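PDB 1WOH: agmatinase from Deinococcus radiodurans, which probably hydrolyses agmatine to putrescine and urea, as a manganese-dependent member of the arginase (ureohydrolase) family. Local coordinates for residues Leu95-Ile100 against Ser124-Arg129; Ala132-Leu137 against Gly221-Phe226; Ala29-Leu34 against Gln76-Ala81. One frame throughout, in Å; residues are numbered along the deposited sequence.

Contact 1: Leu95-Ile100 against Ser124-Arg129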
loop_
_atom_site.group_PDB
_atom_site.type_symbol
_atom_site.label_atom_id
_atom_site.label_comp_id
_atom_site.label_asym_id
_atom_site.label_seq_id
_atom_site.Cartn_x
_atom_site.Cartn_y
_atom_site.Cartn_z
ATOM N N LEU A 95 32.355 -13.244 4.687
ATOM C CA LEU A 95 32.988 -11.954 4.959
ATOM C C LEU A 95 32.038 -11.123 5.818
ATOM O O LEU A 95 32.454 -10.455 6.769
ATOM C CB LEU A 95 33.285 -11.205 3.653
ATOM C CG LEU A 95 33.771 -9.757 3.797
ATOM C CD1 LEU A 95 35.041 -9.708 4.646
ATOM C CD2 LEU A 95 34.023 -9.161 2.419
ATOM N N ALA A 96 30.753 -11.169 5.479
ATOM C CA ALA A 96 29.757 -10.423 6.232
ATOM C C ALA A 96 29.805 -10.888 7.689
ATOM O O ALA A 96 29.820 -10.070 8.611
ATOM C CB ALA A 96 28.364 -10.654 5.639
ATOM N N HIS A 97 29.845 -12.205 7.889
ATOM C CA HIS A 97 29.906 -12.778 9.232
ATOM C C HIS A 97 31.106 -12.251 10.018
ATOM O O HIS A 97 30.985 -11.873 11.183
ATOM C CB HIS A 97 29.997 -14.306 9.161
ATOM C CG HIS A 97 28.777 -14.965 8.592
ATOM N ND1 HIS A 97 28.758 -16.290 8.214
ATOM C CD2 HIS A 97 27.532 -14.486 8.345
ATOM C CE1 HIS A 97 27.557 -16.599 7.757
ATOM N NE2 HIS A 97 26.794 -15.522 7.826
ATOM N N ASP A 98 32.272 -12.233 9.383
ATOM C CA ASP A 98 33.465 -11.765 10.069
ATOM C C ASP A 98 33.339 -10.303 10.467
ATOM O O ASP A 98 33.757 -9.917 11.553
ATOM C CB ASP A 98 34.707 -11.983 9.198
ATOM C CG ASP A 98 35.003 -13.460 8.973
ATOM O OD1 ASP A 98 34.514 -14.298 9.763
ATOM O OD2 ASP A 98 35.736 -13.788 8.015
ATOM N N ARG A 99 32.750 -9.489 9.602
ATOM C CA ARG A 99 32.588 -8.077 9.920
ATOM C C ARG A 99 31.600 -7.861 11.060
ATOM O O ARG A 99 31.794 -6.975 11.896
ATOM C CB ARG A 99 32.155 -7.297 8.685
ATOM C CG ARG A 99 33.277 -7.151 7.680
ATOM C CD ARG A 99 32.980 -6.078 6.670
ATOM N NE ARG A 99 33.979 -6.052 5.608
ATOM C CZ ARG A 99 33.763 -5.513 4.415
ATOM N NH1 ARG A 99 32.586 -4.961 4.147
ATOM N NH2 ARG A 99 34.709 -5.538 3.489
ATOM N N ILE A 100 30.550 -8.674 11.096
ATOM C CA ILE A 100 29.540 -8.581 12.147
ATOM C C ILE A 100 30.146 -8.943 13.507
ATOM O O ILE A 100 29.924 -8.253 14.504
ATOM C CB ILE A 100 28.349 -9.522 11.844
ATOM C CG1 ILE A 100 27.625 -9.033 10.584
ATOM C CG2 ILE A 100 27.388 -9.559 13.025
ATOM C CD1 ILE A 100 26.642 -10.031 9.998
ATOM N N SER A 124 22.345 -13.758 14.157
ATOM C CA SER A 124 22.580 -14.157 15.548
ATOM C C SER A 124 23.853 -14.988 15.685
ATOM O O SER A 124 24.503 -14.961 16.726
ATOM C CB SER A 124 21.402 -14.962 16.098
ATOM O OG SER A 124 20.220 -14.185 16.136
ATOM N N TYR A 125 24.209 -15.724 14.637
ATOM C CA TYR A 125 25.416 -16.541 14.689
ATOM C C TYR A 125 26.675 -15.679 14.835
ATOM O O TYR A 125 27.394 -15.802 15.827
ATOM C CB TYR A 125 25.501 -17.452 13.455
ATOM C CG TYR A 125 26.878 -18.041 13.208
ATOM C CD1 TYR A 125 27.629 -18.576 14.256
ATOM C CD2 TYR A 125 27.429 -18.055 11.925
ATOM C CE1 TYR A 125 28.905 -19.110 14.034
ATOM C CE2 TYR A 125 28.706 -18.590 11.688
ATOM C CZ TYR A 125 29.434 -19.112 12.748
ATOM O OH TYR A 125 30.699 -19.620 12.533
ATOM N N PRO A 126 26.958 -14.790 13.863
ATOM C CA PRO A 126 28.164 -13.968 14.007
ATOM C C PRO A 126 28.138 -13.040 15.219
ATOM O O PRO A 126 29.183 -12.708 15.778
ATOM C CB PRO A 126 28.247 -13.223 12.672
ATOM C CG PRO A 126 26.827 -13.184 12.194
ATOM C CD PRO A 126 26.314 -14.558 12.557
ATOM N N LEU A 127 26.941 -12.623 15.625
ATOM C CA LEU A 127 26.791 -11.768 16.800
ATOM C C LEU A 127 27.265 -12.558 18.022
ATOM O O LEU A 127 28.073 -12.077 18.824
ATOM C CB LEU A 127 25.315 -11.390 16.984
ATOM C CG LEU A 127 24.798 -9.971 16.746
ATOM C CD1 LEU A 127 25.733 -9.173 15.875
ATOM C CD2 LEU A 127 23.399 -10.065 16.138
ATOM N N LEU A 128 26.760 -13.780 18.160
ATOM C CA LEU A 128 27.124 -14.617 19.297
ATOM C C LEU A 128 28.610 -14.944 19.367
ATOM O O LEU A 128 29.149 -15.110 20.460
ATOM C CB LEU A 128 26.293 -15.904 19.296
ATOM C CG LEU A 128 24.869 -15.708 19.832
ATOM C CD1 LEU A 128 24.004 -16.932 19.548
ATOM C CD2 LEU A 128 24.953 -15.440 21.343
ATOM N N ARG A 129 29.282 -15.017 18.220
ATOM C CA ARG A 129 30.710 -15.323 18.241
ATOM C C ARG A 129 31.482 -14.287 19.053
ATOM O O ARG A 129 32.595 -14.551 19.514
ATOM C CB ARG A 129 31.285 -15.386 16.822
ATOM C CG ARG A 129 30.778 -16.550 15.988
ATOM C CD ARG A 129 31.666 -16.806 14.761
ATOM N NE ARG A 129 31.760 -15.652 13.871
ATOM C CZ ARG A 129 32.308 -15.690 12.659
ATOM N NH1 ARG A 129 32.812 -16.828 12.193
ATOM N NH2 ARG A 129 32.356 -14.598 11.910
HETATM O O HOH W 1 33.590 -16.724 9.362
#
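His97 meets Tyr125 in a T-shaped pair, the edge of the tyrosine ring turned to the face of the imidazole, with centroids 5.7 Å apart and planes at 79°. A second edge-to-face partner of His97 is Trp157. The backbone of the same residue rests on the proline, Pro126 CB lying 3.4 Å from His97 O. Next along the helix, Asp98 starts out pointing away from 124-129, but its carboxylate turns back to a salt bridge: Arg129 NH2 donates to the anti lone pair of Asp98 OD1 at 3.1 Å, from a guanidinium plane only 15° off that of the carboxylate. A water bridges Asp98 OD1 and Arg129 NH1, while Arg129 NE is hydrogen-bonded to Thr101 OG1, so several groups fix the rotation of the guanidinium. Ile100 closes the apolar side. Its CG2, anti to the backbone N, and its CD1 each lie 3.8 Å from Pro126 CG, and CG2 also approaches Leu127 CD1, at a distance short enough to be doubtful. The helix axes approach to 8.3 Å and cross at -42°. This is helix-helix packing within the alpha/beta arginase fold, between 93-108 and the short helix 124-128 that follows the metal ligand His121.

Contact 2: Ala132-Leu137 against Gly221-Phe226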
loop_
_atom_site.group_PDB
_atom_site.type_symbol
_atom_site.label_atom_id
_atom_site.label_comp_id
_atom_site.label_asym_id
_atom_site.label_seq_id
_atom_site.Cartn_x
_atom_site.Cartn_y
_atom_site.Cartn_z
ATOM N N ALA A 132 32.403 -15.207 23.036
ATOM C CA ALA A 132 33.161 -16.421 23.313
ATOM C C ALA A 132 33.723 -16.466 24.734
ATOM O O ALA A 132 33.909 -17.545 25.295
ATOM C CB ALA A 132 34.295 -16.564 22.300
ATOM N N ASP A 133 33.979 -15.300 25.318
ATOM C CA ASP A 133 34.547 -15.240 26.662
ATOM C C ASP A 133 33.533 -15.240 27.799
ATOM O O ASP A 133 33.902 -15.052 28.958
ATOM C CB ASP A 133 35.465 -14.018 26.792
ATOM C CG ASP A 133 34.717 -12.703 26.669
ATOM O OD1 ASP A 133 35.383 -11.650 26.583
ATOM O OD2 ASP A 133 33.469 -12.719 26.665
ATOM N N VAL A 134 32.258 -15.444 27.478
ATOM C CA VAL A 134 31.222 -15.474 28.508
ATOM C C VAL A 134 31.029 -16.903 29.012
ATOM O O VAL A 134 30.573 -17.782 28.277
ATOM C CB VAL A 134 29.875 -14.935 27.968
ATOM C CG1 VAL A 134 28.808 -15.022 29.050
ATOM C CG2 VAL A 134 30.042 -13.500 27.502
ATOM N N PRO A 135 31.368 -17.154 30.287
ATOM C CA PRO A 135 31.225 -18.495 30.863
ATOM C C PRO A 135 29.789 -19.006 30.928
ATOM O O PRO A 135 28.878 -18.279 31.328
ATOM C CB PRO A 135 31.856 -18.341 32.248
ATOM C CG PRO A 135 31.556 -16.920 32.591
ATOM C CD PRO A 135 31.859 -16.198 31.296
ATOM N N ASP A 136 29.605 -20.260 30.525
ATOM C CA ASP A 136 28.301 -20.911 30.537
ATOM C C ASP A 136 27.217 -20.016 29.963
ATOM O O ASP A 136 26.168 -19.824 30.573
ATOM C CB ASP A 136 27.932 -21.321 31.963
ATOM C CG ASP A 136 28.880 -22.359 32.530
ATOM O OD1 ASP A 136 28.991 -23.449 31.934
ATOM O OD2 ASP A 136 29.518 -22.084 33.569
ATOM N N LEU A 137 27.482 -19.468 28.786
ATOM C CA LEU A 137 26.529 -18.591 28.126
ATOM C C LEU A 137 25.211 -19.310 27.847
ATOM O O LEU A 137 25.187 -20.427 27.308
ATOM C CB LEU A 137 27.122 -18.070 26.815
ATOM C CG LEU A 137 26.187 -17.239 25.929
ATOM C CD1 LEU A 137 25.820 -15.961 26.658
ATOM C CD2 LEU A 137 26.871 -16.922 24.587
ATOM N N GLY A 221 20.355 -16.962 37.608
ATOM C CA GLY A 221 21.734 -16.706 37.991
ATOM C C GLY A 221 22.743 -16.988 36.895
ATOM O O GLY A 221 23.930 -17.186 37.168
ATOM N N GLN A 222 22.275 -16.986 35.650
ATOM C CA GLN A 222 23.123 -17.267 34.492
ATOM C C GLN A 222 23.480 -16.022 33.688
ATOM O O GLN A 222 22.927 -14.947 33.906
ATOM C CB GLN A 222 22.393 -18.244 33.563
ATOM C CG GLN A 222 21.864 -19.476 34.255
ATOM C CD GLN A 222 22.950 -20.491 34.545
ATOM O OE1 GLN A 222 24.124 -20.145 34.681
ATOM N NE2 GLN A 222 22.561 -21.752 34.652
ATOM N N ASN A 223 24.429 -16.172 32.766
ATOM C CA ASN A 223 24.800 -15.081 31.876
ATOM C C ASN A 223 23.871 -15.349 30.704
ATOM O O ASN A 223 23.981 -16.386 30.047
ATOM C CB ASN A 223 26.252 -15.199 31.423
ATOM C CG ASN A 223 27.227 -14.863 32.524
ATOM O OD1 ASN A 223 27.065 -13.856 33.215
ATOM N ND2 ASN A 223 28.251 -15.694 32.688
ATOM N N VAL A 224 22.956 -14.424 30.454
ATOM C CA VAL A 224 21.975 -14.603 29.396
ATOM C C VAL A 224 22.022 -13.611 28.240
ATOM O O VAL A 224 22.188 -12.406 28.429
ATOM C CB VAL A 224 20.546 -14.585 30.003
ATOM C CG1 VAL A 224 19.484 -14.581 28.891
ATOM C CG2 VAL A 224 20.362 -15.790 30.911
ATOM N N TYR A 225 21.884 -14.153 27.034
ATOM C CA TYR A 225 21.831 -13.367 25.810
ATOM C C TYR A 225 20.388 -13.556 25.354
ATOM O O TYR A 225 19.901 -14.690 25.292
ATOM C CB TYR A 225 22.779 -13.953 24.763
ATOM C CG TYR A 225 22.720 -13.290 23.405
ATOM C CD1 TYR A 225 23.662 -12.328 23.032
ATOM C CD2 TYR A 225 21.751 -13.661 22.473
ATOM C CE1 TYR A 225 23.648 -11.757 21.758
ATOM C CE2 TYR A 225 21.723 -13.096 21.200
ATOM C CZ TYR A 225 22.672 -12.152 20.849
ATOM O OH TYR A 225 22.659 -11.617 19.581
ATOM N N PHE A 226 19.699 -12.455 25.072
ATOM C CA PHE A 226 18.308 -12.500 24.613
ATOM C C PHE A 226 18.272 -12.412 23.094
ATOM O O PHE A 226 18.864 -11.504 22.516
ATOM C CB PHE A 226 17.517 -11.294 25.142
ATOM C CG PHE A 226 17.151 -11.368 26.597
ATOM C CD1 PHE A 226 17.316 -10.255 27.415
ATOM C CD2 PHE A 226 16.588 -12.515 27.137
ATOM C CE1 PHE A 226 16.919 -10.278 28.751
ATOM C CE2 PHE A 226 16.186 -12.553 28.474
ATOM C CZ PHE A 226 16.353 -11.431 29.283
HETATM O O HOH W 2 25.960 -18.595 33.034
#
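Asn223 sets its CG anti to its own carbonyl carbon (chi1 -73°), and Val134 sends CG1 anti to its backbone N (chi1 178°); these torsions place Asn223 CG and Val134 CG1 next to each other. Val134 CG1 packs on Asn223 CB at 3.5 Å. The amide nitrogen then reaches the loop backbone: Asn223 ND2 donates to Pro135 O at 3.0 Å, with an N-H...O angle of 164°. The acceptor lies in the amide plane, and the N-H arrives in the carbonyl plane on a lone pair, a well-aligned bond at both ends. Pro135 CG sits 3.5 Å from the same nitrogen, so the proline presents both its ring and its carbonyl to the asparagine. An alanine in place of Asn223 would probably leave Pro135 O without this donor and the proline ring without its amide neighbour, Val134 CG1 keeping only the contact with CB.

Deeper in, Leu137 CD1 lies 4.1 Å from Tyr225 CB, a looser apolar contact where strand 137-142 begins beside 223-229. The tyrosine ring leads away from the loop, and its hydroxyl is hydrogen-bonded to Asp271. Toward the surface a water takes over: it accepts from Asn223 N at 2.9 Å and lies within hydrogen-bonding distance of Asp136 O, 2.8 Å away, and of Gln222 OE1. Val134 O, for its part, takes a hydrogen bond from Asn172. The chemistry implies a loop tied to the neighbouring strand through one side-chain amide and one water, beside apolar contacts, with backbone hydrogen bonding between Asn223 and His138 continuing the strand pairing.

Contact 3: Ala29-Leu34 against Gln76-Ala81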
loop_
_atom_site.group_PDB
_atom_site.type_symbol
_atom_site.label_atom_id
_atom_site.label_comp_id
_atom_site.label_asym_id
_atom_site.label_seq_id
_atom_site.Cartn_x
_atom_site.Cartn_y
_atom_site.Cartn_z
ATOM N N ALA A 29 29.420 3.650 27.071
ATOM C CA ALA A 29 28.019 3.896 27.383
ATOM C C ALA A 29 27.417 2.657 28.013
ATOM O O ALA A 29 27.919 1.547 27.824
ATOM C CB ALA A 29 27.256 4.271 26.126
ATOM N N ASP A 30 26.343 2.839 28.768
ATOM C CA ASP A 30 25.699 1.702 29.411
ATOM C C ASP A 30 25.081 0.785 28.361
ATOM O O ASP A 30 25.184 -0.438 28.454
ATOM C CB ASP A 30 24.617 2.179 30.383
ATOM C CG ASP A 30 25.188 2.971 31.546
ATOM O OD1 ASP A 30 26.231 2.551 32.094
ATOM O OD2 ASP A 30 24.592 4.004 31.917
ATOM N N VAL A 31 24.452 1.397 27.363
ATOM C CA VAL A 31 23.783 0.675 26.279
ATOM C C VAL A 31 24.267 1.183 24.925
ATOM O O VAL A 31 24.364 2.390 24.713
ATOM C CB VAL A 31 22.248 0.888 26.343
ATOM C CG1 VAL A 31 21.555 0.131 25.206
ATOM C CG2 VAL A 31 21.718 0.433 27.682
ATOM N N ALA A 32 24.559 0.264 24.004
ATOM C CA ALA A 32 25.015 0.648 22.674
ATOM C C ALA A 32 24.300 -0.198 21.632
ATOM O O ALA A 32 24.252 -1.420 21.740
ATOM C CB ALA A 32 26.532 0.464 22.547
ATOM N N ALA A 33 23.734 0.463 20.635
ATOM C CA ALA A 33 23.021 -0.233 19.571
ATOM C C ALA A 33 23.927 -0.393 18.354
ATOM O O ALA A 33 24.728 0.488 18.048
ATOM C CB ALA A 33 21.773 0.556 19.188
ATOM N N LEU A 34 23.798 -1.527 17.669
ATOM C CA LEU A 34 24.578 -1.800 16.470
ATOM C C LEU A 34 23.635 -2.492 15.507
ATOM O O LEU A 34 22.969 -3.467 15.877
ATOM C CB LEU A 34 25.765 -2.726 16.776
ATOM C CG LEU A 34 26.576 -3.127 15.533
ATOM C CD1 LEU A 34 27.345 -1.924 15.024
ATOM C CD2 LEU A 34 27.529 -4.257 15.869
ATOM N N GLN A 76 16.906 6.023 34.429
ATOM C CA GLN A 76 17.390 7.349 34.787
ATOM C C GLN A 76 18.915 7.305 34.881
ATOM O O GLN A 76 19.479 6.488 35.609
ATOM C CB GLN A 76 16.799 7.791 36.129
ATOM C CG GLN A 76 17.364 9.106 36.641
ATOM C CD GLN A 76 17.052 10.279 35.729
ATOM O OE1 GLN A 76 17.671 11.339 35.830
ATOM N NE2 GLN A 76 16.081 10.100 34.840
ATOM N N GLY A 77 19.580 8.175 34.129
ATOM C CA GLY A 77 21.031 8.206 34.158
ATOM C C GLY A 77 21.708 7.122 33.338
ATOM O O GLY A 77 22.935 7.036 33.308
ATOM N N VAL A 78 20.921 6.280 32.677
ATOM C CA VAL A 78 21.497 5.220 31.854
ATOM C C VAL A 78 21.880 5.826 30.509
ATOM O O VAL A 78 21.034 6.367 29.796
ATOM C CB VAL A 78 20.496 4.063 31.650
ATOM C CG1 VAL A 78 21.118 2.977 30.774
ATOM C CG2 VAL A 78 20.108 3.479 33.002
ATOM N N THR A 79 23.163 5.747 30.170
ATOM C CA THR A 79 23.653 6.320 28.923
ATOM C C THR A 79 23.506 5.383 27.725
ATOM O O THR A 79 23.674 4.165 27.848
ATOM C CB THR A 79 25.136 6.739 29.047
ATOM O OG1 THR A 79 25.949 5.589 29.306
ATOM C CG2 THR A 79 25.309 7.735 30.188
ATOM N N PHE A 80 23.198 5.981 26.575
ATOM C CA PHE A 80 23.015 5.260 25.314
ATOM C C PHE A 80 23.953 5.765 24.220
ATOM O O PHE A 80 24.422 6.903 24.255
ATOM C CB PHE A 80 21.575 5.425 24.801
ATOM C CG PHE A 80 20.563 4.586 25.521
ATOM C CD1 PHE A 80 20.204 4.867 26.835
ATOM C CD2 PHE A 80 19.965 3.507 24.876
ATOM C CE1 PHE A 80 19.257 4.082 27.499
ATOM C CE2 PHE A 80 19.017 2.713 25.526
ATOM C CZ PHE A 80 18.662 3.000 26.840
ATOM N N ALA A 81 24.212 4.911 23.239
ATOM C CA ALA A 81 25.051 5.269 22.104
ATOM C C ALA A 81 24.580 4.440 20.908
ATOM O O ALA A 81 24.055 3.345 21.081
ATOM C CB ALA A 81 26.518 4.968 22.405
#
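Val31 lies over the ring of Phe80, the two side chains side by side and pointing the same way from adjacent strands. Val31 CB stands 3.9 Å from the ring centroid and 19° off its normal, a CH-pi contact, while CG1, anti to the backbone N, touches Phe80 CE2 at 3.6 Å. The other branch, Val31 CG2, meets Val78 CG1. Helix 284-302 covers this face of the sheet, with Phe301 against Val31 and Met294 and Leu297 against Phe80. Separately from this cluster, Ala29 CB packs 3.9 Å from Ala81 CB.

Between the strands runs a parallel ladder. Val31 N donates to Thr79 O, Ala81 N returns a weak bond to Val31 O, and Ala33 N donates to Ala81 O at 2.9 Å. At the polar edge, Asp30 and Thr79 grip each other's backbone. Asp30 N donates to Thr79 OG1 at 2.8 Å, and Thr79 N to Asp30 OD2 at 2.9 Å, the latter 26° out of the carboxylate plane. A weak bond from Thr79 OG1 to Asp30 OD2 links the two side chains. The hydroxyl occupies the position between backbone N and carbonyl carbon (chi1 63°), from which it reaches across to Asp30. The parallel pairing of 31-36 with 80-85, one of the two outermost strands within the chain, belongs to the central sheet of the alpha/beta arginase fold.

How the contacts relate
Contacts 1 and 2 touch, although their centres are about 17 Å apart: Leu128 CD2 of helix 124-128 packs 3.7 Å from Tyr225 CG and 4.0 Å from Leu137 CD2, so the helix rests on the strands joined at contact 2. Contact 3 stands apart, its centre about 22 Å from that of contact 1 and about 20 Å from that of contact 2, yet it belongs to the same eight-stranded sheet as contact 2, and strand 80-85 leads on to helix 93-108 of contact 1. The manganese ligand His121 lies near the first two, its side chain about 8 Å from Leu127 and about 7 Å from Tyr225; contact 3 is remote from the metal site.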